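Local coordinates for protein tricorn protease (Thermoplasma acidophilum, PDB 1K32) that probably cleaves peptides as a serine protease, breaking down further the products of upstream protein degradation such as that by the proteasome, at residues E666-A671 / E683-I688; Q662-A667 / E690-L695. All blocks are in the same frame, centred on the assembly; numbering follows the deposited sequence.

Interaction 1: residues E666-A671 / E683-I688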
loop_
_atom_site.group_PDB
_atom_site.type_symbol
_atom_site.label_atom_id
_atom_site.label_comp_id
_atom_site.label_asym_id
_atom_site.label_seq_id
_atom_site.Cartn_x
_atom_site.Cartn_y
_atom_site.Cartn_z
ATOM N N GLU A 666 -9.182 56.016 -16.055
ATOM C CA GLU A 666 -8.726 54.873 -16.857
ATOM C C GLU A 666 -9.664 54.576 -18.030
ATOM O O GLU A 666 -9.208 54.250 -19.131
ATOM C CB GLU A 666 -8.567 53.613 -15.990
ATOM C CG GLU A 666 -7.907 52.463 -16.739
ATOM C CD GLU A 666 -7.191 51.461 -15.837
ATOM O OE1 GLU A 666 -6.203 50.848 -16.310
ATOM O OE2 GLU A 666 -7.615 51.275 -14.671
ATOM N N ALA A 667 -10.972 54.686 -17.797
ATOM C CA ALA A 667 -11.961 54.438 -18.852
ATOM C C ALA A 667 -11.761 55.457 -19.973
ATOM O O ALA A 667 -11.804 55.124 -21.148
ATOM C CB ALA A 667 -13.377 54.558 -18.291
ATOM N N TRP A 668 -11.543 56.707 -19.584
ATOM C CA TRP A 668 -11.318 57.796 -20.531
ATOM C C TRP A 668 -10.008 57.549 -21.307
ATOM O O TRP A 668 -9.971 57.682 -22.527
ATOM C CB TRP A 668 -11.256 59.120 -19.750
ATOM C CG TRP A 668 -10.857 60.316 -20.554
ATOM C CD1 TRP A 668 -11.671 61.116 -21.293
ATOM C CD2 TRP A 668 -9.531 60.820 -20.723
ATOM N NE1 TRP A 668 -10.934 62.098 -21.923
ATOM C CE2 TRP A 668 -9.615 61.937 -21.587
ATOM C CE3 TRP A 668 -8.274 60.437 -20.226
ATOM C CZ2 TRP A 668 -8.488 62.676 -21.968
ATOM C CZ3 TRP A 668 -7.156 61.170 -20.605
ATOM C CH2 TRP A 668 -7.271 62.280 -21.470
ATOM N N LYS A 669 -8.953 57.168 -20.589
ATOM C CA LYS A 669 -7.637 56.895 -21.180
ATOM C C LYS A 669 -7.660 55.688 -22.124
ATOM O O LYS A 669 -7.022 55.710 -23.174
ATOM C CB LYS A 669 -6.598 56.681 -20.065
ATOM C CG LYS A 669 -5.218 56.221 -20.534
ATOM C CD LYS A 669 -4.174 56.442 -19.434
ATOM C CE LYS A 669 -2.801 55.919 -19.835
ATOM N NZ LYS A 669 -2.386 56.409 -21.175
ATOM N N LEU A 670 -8.397 54.643 -21.751
ATOM C CA LEU A 670 -8.514 53.457 -22.595
ATOM C C LEU A 670 -9.270 53.828 -23.873
ATOM O O LEU A 670 -8.864 53.478 -24.967
ATOM C CB LEU A 670 -9.255 52.328 -21.857
ATOM C CG LEU A 670 -8.466 51.509 -20.819
ATOM C CD1 LEU A 670 -9.425 50.742 -19.904
ATOM C CD2 LEU A 670 -7.532 50.541 -21.541
ATOM N N ALA A 671 -10.369 54.550 -23.726
ATOM C CA ALA A 671 -11.157 54.960 -24.875
ATOM C C ALA A 671 -10.284 55.723 -25.871
ATOM O O ALA A 671 -10.366 55.495 -27.073
ATOM C CB ALA A 671 -12.319 55.830 -24.425
ATOM N N GLU A 683 -8.488 64.745 -30.360
ATOM C CA GLU A 683 -9.486 65.814 -30.313
ATOM C C GLU A 683 -10.733 65.472 -29.485
ATOM O O GLU A 683 -11.218 66.295 -28.709
ATOM C CB GLU A 683 -9.892 66.189 -31.746
ATOM C CG GLU A 683 -10.818 67.408 -31.891
ATOM C CD GLU A 683 -12.292 67.092 -31.623
ATOM O OE1 GLU A 683 -12.757 65.992 -32.001
ATOM O OE2 GLU A 683 -12.993 67.958 -31.050
ATOM N N ILE A 684 -11.250 64.260 -29.653
ATOM C CA ILE A 684 -12.444 63.849 -28.931
ATOM C C ILE A 684 -12.197 63.728 -27.431
ATOM O O ILE A 684 -12.945 64.293 -26.630
ATOM C CB ILE A 684 -12.988 62.496 -29.470
ATOM C CG1 ILE A 684 -13.501 62.687 -30.902
ATOM C CG2 ILE A 684 -14.108 61.976 -28.562
ATOM C CD1 ILE A 684 -13.900 61.392 -31.598
ATOM N N SER A 685 -11.145 63.010 -27.052
ATOM C CA SER A 685 -10.843 62.823 -25.638
ATOM C C SER A 685 -10.651 64.146 -24.881
ATOM O O SER A 685 -11.183 64.317 -23.787
ATOM C CB SER A 685 -9.603 61.937 -25.461
ATOM O OG SER A 685 -8.433 62.569 -25.937
ATOM N N GLU A 686 -9.905 65.079 -25.466
ATOM C CA GLU A 686 -9.653 66.360 -24.815
ATOM C C GLU A 686 -10.905 67.213 -24.707
ATOM O O GLU A 686 -11.047 68.018 -23.793
ATOM C CB GLU A 686 -8.581 67.131 -25.578
ATOM C CG GLU A 686 -7.252 66.427 -25.604
ATOM C CD GLU A 686 -6.157 67.293 -26.186
ATOM O OE1 GLU A 686 -6.245 67.641 -27.389
ATOM O OE2 GLU A 686 -5.214 67.627 -25.435
ATOM N N ARG A 687 -11.813 67.022 -25.651
ATOM C CA ARG A 687 -13.057 67.765 -25.701
ATOM C C ARG A 687 -14.088 67.250 -24.683
ATOM O O ARG A 687 -14.902 68.016 -24.163
ATOM C CB ARG A 687 -13.623 67.649 -27.112
ATOM C CG ARG A 687 -14.789 68.540 -27.434
ATOM C CD ARG A 687 -15.282 68.203 -28.833
ATOM N NE ARG A 687 -16.090 66.985 -28.832
ATOM C CZ ARG A 687 -16.117 66.092 -29.815
ATOM N NH1 ARG A 687 -16.894 65.027 -29.712
ATOM N NH2 ARG A 687 -15.353 66.244 -30.888
ATOM N N ILE A 688 -14.041 65.961 -24.379
ATOM C CA ILE A 688 -15.025 65.389 -23.466
ATOM C C ILE A 688 -14.579 65.143 -22.030
ATOM O O ILE A 688 -15.425 64.940 -21.156
ATOM C CB ILE A 688 -15.573 64.033 -24.015
ATOM C CG1 ILE A 688 -14.473 62.971 -23.995
ATOM C CG2 ILE A 688 -16.084 64.208 -25.435
ATOM C CD1 ILE A 688 -14.953 61.583 -24.389
#

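Interaction 2: residues Q662-A667 / E690-L695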
loop_
_atom_site.group_PDB
_atom_site.type_symbol
_atom_site.label_atom_id
_atom_site.label_comp_id
_atom_site.label_asym_id
_atom_site.label_seq_id
_atom_site.Cartn_x
_atom_site.Cartn_y
_atom_site.Cartn_z
ATOM N N GLN A 662 -10.295 57.188 -10.179
ATOM C CA GLN A 662 -9.285 56.381 -10.876
ATOM C C GLN A 662 -9.886 55.598 -12.044
ATOM O O GLN A 662 -9.243 55.454 -13.092
ATOM C CB GLN A 662 -8.604 55.417 -9.902
ATOM C CG GLN A 662 -7.394 54.645 -10.469
ATOM C CD GLN A 662 -7.781 53.431 -11.311
ATOM O OE1 GLN A 662 -8.872 52.867 -11.151
ATOM N NE2 GLN A 662 -6.876 53.012 -12.207
ATOM N N MET A 663 -11.124 55.122 -11.871
ATOM C CA MET A 663 -11.809 54.339 -12.910
ATOM C C MET A 663 -12.285 55.187 -14.089
ATOM O O MET A 663 -12.179 54.770 -15.235
ATOM C CB MET A 663 -12.991 53.573 -12.298
ATOM C CG MET A 663 -12.559 52.463 -11.359
ATOM S SD MET A 663 -13.861 51.873 -10.233
ATOM C CE MET A 663 -14.727 50.697 -11.304
ATOM N N TYR A 664 -12.821 56.371 -13.812
ATOM C CA TYR A 664 -13.257 57.246 -14.896
ATOM C C TYR A 664 -12.016 57.615 -15.710
ATOM O O TYR A 664 -12.015 57.527 -16.937
ATOM C CB TYR A 664 -13.899 58.520 -14.341
ATOM C CG TYR A 664 -14.119 59.557 -15.413
ATOM C CD1 TYR A 664 -15.154 59.412 -16.342
ATOM C CD2 TYR A 664 -13.220 60.631 -15.571
ATOM C CE1 TYR A 664 -15.293 60.303 -17.416
ATOM C CE2 TYR A 664 -13.347 61.523 -16.643
ATOM C CZ TYR A 664 -14.384 61.352 -17.562
ATOM O OH TYR A 664 -14.508 62.198 -18.638
ATOM N N ASP A 665 -10.958 58.033 -15.018
ATOM C CA ASP A 665 -9.713 58.390 -15.690
ATOM C C ASP A 665 -9.216 57.237 -16.583
ATOM O O ASP A 665 -8.892 57.452 -17.749
ATOM C CB ASP A 665 -8.642 58.767 -14.662
ATOM C CG ASP A 665 -8.756 60.211 -14.197
ATOM O OD1 ASP A 665 -8.021 60.572 -13.261
ATOM O OD2 ASP A 665 -9.564 60.985 -14.766
ATOM N N GLU A 666 -9.182 56.016 -16.055
ATOM C CA GLU A 666 -8.726 54.873 -16.857
ATOM C C GLU A 666 -9.664 54.576 -18.030
ATOM O O GLU A 666 -9.208 54.250 -19.131
ATOM C CB GLU A 666 -8.567 53.613 -15.990
ATOM C CG GLU A 666 -7.907 52.463 -16.739
ATOM C CD GLU A 666 -7.191 51.461 -15.837
ATOM O OE1 GLU A 666 -6.203 50.848 -16.310
ATOM O OE2 GLU A 666 -7.615 51.275 -14.671
ATOM N N ALA A 667 -10.972 54.686 -17.797
ATOM C CA ALA A 667 -11.961 54.438 -18.852
ATOM C C ALA A 667 -11.761 55.457 -19.973
ATOM O O ALA A 667 -11.804 55.124 -21.148
ATOM C CB ALA A 667 -13.377 54.558 -18.291
ATOM N N GLU A 690 -13.355 66.918 -19.236
ATOM C CA GLU A 690 -13.871 67.670 -18.082
ATOM C C GLU A 690 -15.364 67.497 -17.838
ATOM O O GLU A 690 -15.798 67.238 -16.727
ATOM C CB GLU A 690 -13.563 69.169 -18.222
ATOM C CG GLU A 690 -13.970 69.972 -16.987
ATOM C CD GLU A 690 -13.929 71.472 -17.198
ATOM O OE1 GLU A 690 -14.318 72.213 -16.265
ATOM O OE2 GLU A 690 -13.510 71.913 -18.291
ATOM N N LYS A 691 -16.138 67.671 -18.894
ATOM C CA LYS A 691 -17.586 67.543 -18.838
ATOM C C LYS A 691 -18.031 66.309 -18.044
ATOM O O LYS A 691 -18.880 66.401 -17.158
ATOM C CB LYS A 691 -18.093 67.515 -20.280
ATOM C CG LYS A 691 -19.396 66.842 -20.560
ATOM C CD LYS A 691 -19.715 66.986 -22.051
ATOM C CE LYS A 691 -19.800 68.476 -22.439
ATOM N NZ LYS A 691 -20.348 68.722 -23.790
ATOM N N TYR A 692 -17.455 65.154 -18.337
ATOM C CA TYR A 692 -17.850 63.959 -17.611
ATOM C C TYR A 692 -17.091 63.770 -16.307
ATOM O O TYR A 692 -17.617 63.199 -15.353
ATOM C CB TYR A 692 -17.733 62.741 -18.520
ATOM C CG TYR A 692 -18.702 62.874 -19.671
ATOM C CD1 TYR A 692 -18.265 63.247 -20.941
ATOM C CD2 TYR A 692 -20.070 62.705 -19.461
ATOM C CE1 TYR A 692 -19.171 63.444 -21.971
ATOM C CE2 TYR A 692 -20.980 62.902 -20.473
ATOM C CZ TYR A 692 -20.534 63.270 -21.726
ATOM O OH TYR A 692 -21.451 63.469 -22.728
ATOM N N ARG A 693 -15.864 64.276 -16.254
ATOM C CA ARG A 693 -15.088 64.178 -15.028
ATOM C C ARG A 693 -15.825 64.966 -13.930
ATOM O O ARG A 693 -15.741 64.627 -12.759
ATOM C CB ARG A 693 -13.677 64.743 -15.251
ATOM C CG ARG A 693 -12.755 64.638 -14.040
ATOM C CD ARG A 693 -12.756 65.918 -13.241
ATOM N NE ARG A 693 -11.867 65.846 -12.082
ATOM C CZ ARG A 693 -12.200 65.311 -10.910
ATOM N NH1 ARG A 693 -11.322 65.291 -9.920
ATOM N NH2 ARG A 693 -13.418 64.813 -10.723
ATOM N N ASN A 694 -16.571 65.999 -14.311
ATOM C CA ASN A 694 -17.295 66.795 -13.316
ATOM C C ASN A 694 -18.491 66.070 -12.700
ATOM O O ASN A 694 -18.963 66.433 -11.616
ATOM C CB ASN A 694 -17.768 68.124 -13.914
ATOM C CG ASN A 694 -16.623 69.104 -14.141
ATOM O OD1 ASN A 694 -15.603 69.045 -13.461
ATOM N ND2 ASN A 694 -16.798 70.011 -15.088
ATOM N N LEU A 695 -18.993 65.055 -13.388
ATOM C CA LEU A 695 -20.129 64.303 -12.858
ATOM C C LEU A 695 -19.667 63.193 -11.929
ATOM O O LEU A 695 -20.456 62.645 -11.171
ATOM C CB LEU A 695 -20.932 63.678 -13.988
ATOM C CG LEU A 695 -21.558 64.633 -14.993
ATOM C CD1 LEU A 695 -22.271 63.802 -16.054
ATOM C CD2 LEU A 695 -22.525 65.599 -14.275
#

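Interaction 1: residues E666-A671 / E683-I688
Trp668 reaches from helix 656-674 to helix 678-693 and ends on a backbone oxygen: its NE1 gives a hydrogen bond to Ser685 O, 2.9 Å long with an N-H...O angle of 155°. The oxygen is met in the plane of the indole, while the donor approaches the carbonyl of Ser685 from above its plane. Packing is tightest beside it, where Ser685 CB sits 3.7 Å from Trp668 CZ2; Ile688 CG1 is a looser neighbour at the ring edge, 4.2 Å from Trp668 NE1. With CG anti to the backbone N (chi1 173°), the indole points at helix 678-693. The two helices form an antiparallel helical hairpin of the tricorn C1 domain, the short segments 158° apart in direction and 10.3 Å between axes. A phenylalanine here has no N-H, which would probably leave Ser685 O without this donor and open a gap beside Ser685 CB. Ser685 OG turns back to its own helix, bonding to Ala681 O. The solvent side is looser: Glu686 barely grazes the indole, its N 4.5 Å from Trp668 CZ2, while exposed Arg687 pairs with Glu683 along the outer surface of helix 678-693.

Interaction 2: residues Q662-A667 / E690-L695
Tyr664 carries about half of the buried surface, its ring extending from helix 656-674 to the backbone and CB atoms of Tyr692 and Arg693. The first torsion, near trans (chi1 169°), sends the phenol toward the backbone of these two residues. The two sides of its ring perimeter meet different neighbours, both obliquely: Tyr664 CE1 is 3.6 Å from Tyr692 CB, and Tyr664 CE2 is 3.5 Å from Arg693 CB. At the end of the phenol, Tyr664 OH lies 3.3 Å from Tyr692 CB. The same hydroxyl is 3.4 Å from Arg693 N, but the angle there is too poor for a hydrogen bond; the polar partner of Tyr664 OH is instead Tyr689 O, one turn earlier on helix 678-693.

Arg693 contributes the start of its side chain. The side chains of Arg693 and Tyr664 cross at about a right angle, with CB and CG of the arginine touching the ring, and a bend at chi2 (-96°) leads the guanidinium away, with Arg693 NE still 6.0 Å from Asp665 OD2, a separation at which the opposite charges are not in contact. Tyr692 likewise offers CB, while its ring leads away toward helix 702-714, where its hydroxyl bonds to Glu715, just beyond that helix. Tyr664 thus joins helix 656-674 to the C-terminal part of helix 678-693, the two arms of an antiparallel helical hairpin in the tricorn C1 domain.

Interactions 1 and 2 are successive levels of one helix pair, their centres 9 Å apart. Along helix 656-674, segment 662-667 comes first and overlaps 666-671 at Glu666 and Ala667; on the returning helix 678-693 the order is 683-688, then 690-695. Interaction 1 therefore lies nearer the turn of the hairpin and interaction 2 farther away, as antiparallel pairing requires. The levels meet where Ile688 O approaches Tyr664 OH to 3.8 Å, a packing contact. Helix 702-714 touches side chains of both, so the two contacts belong to a three-helix packing inside the C1 domain, while salt bridges from Glu666 to Arg337 and Arg339 tie it to the start of strand 338-343, probably in a propeller blade.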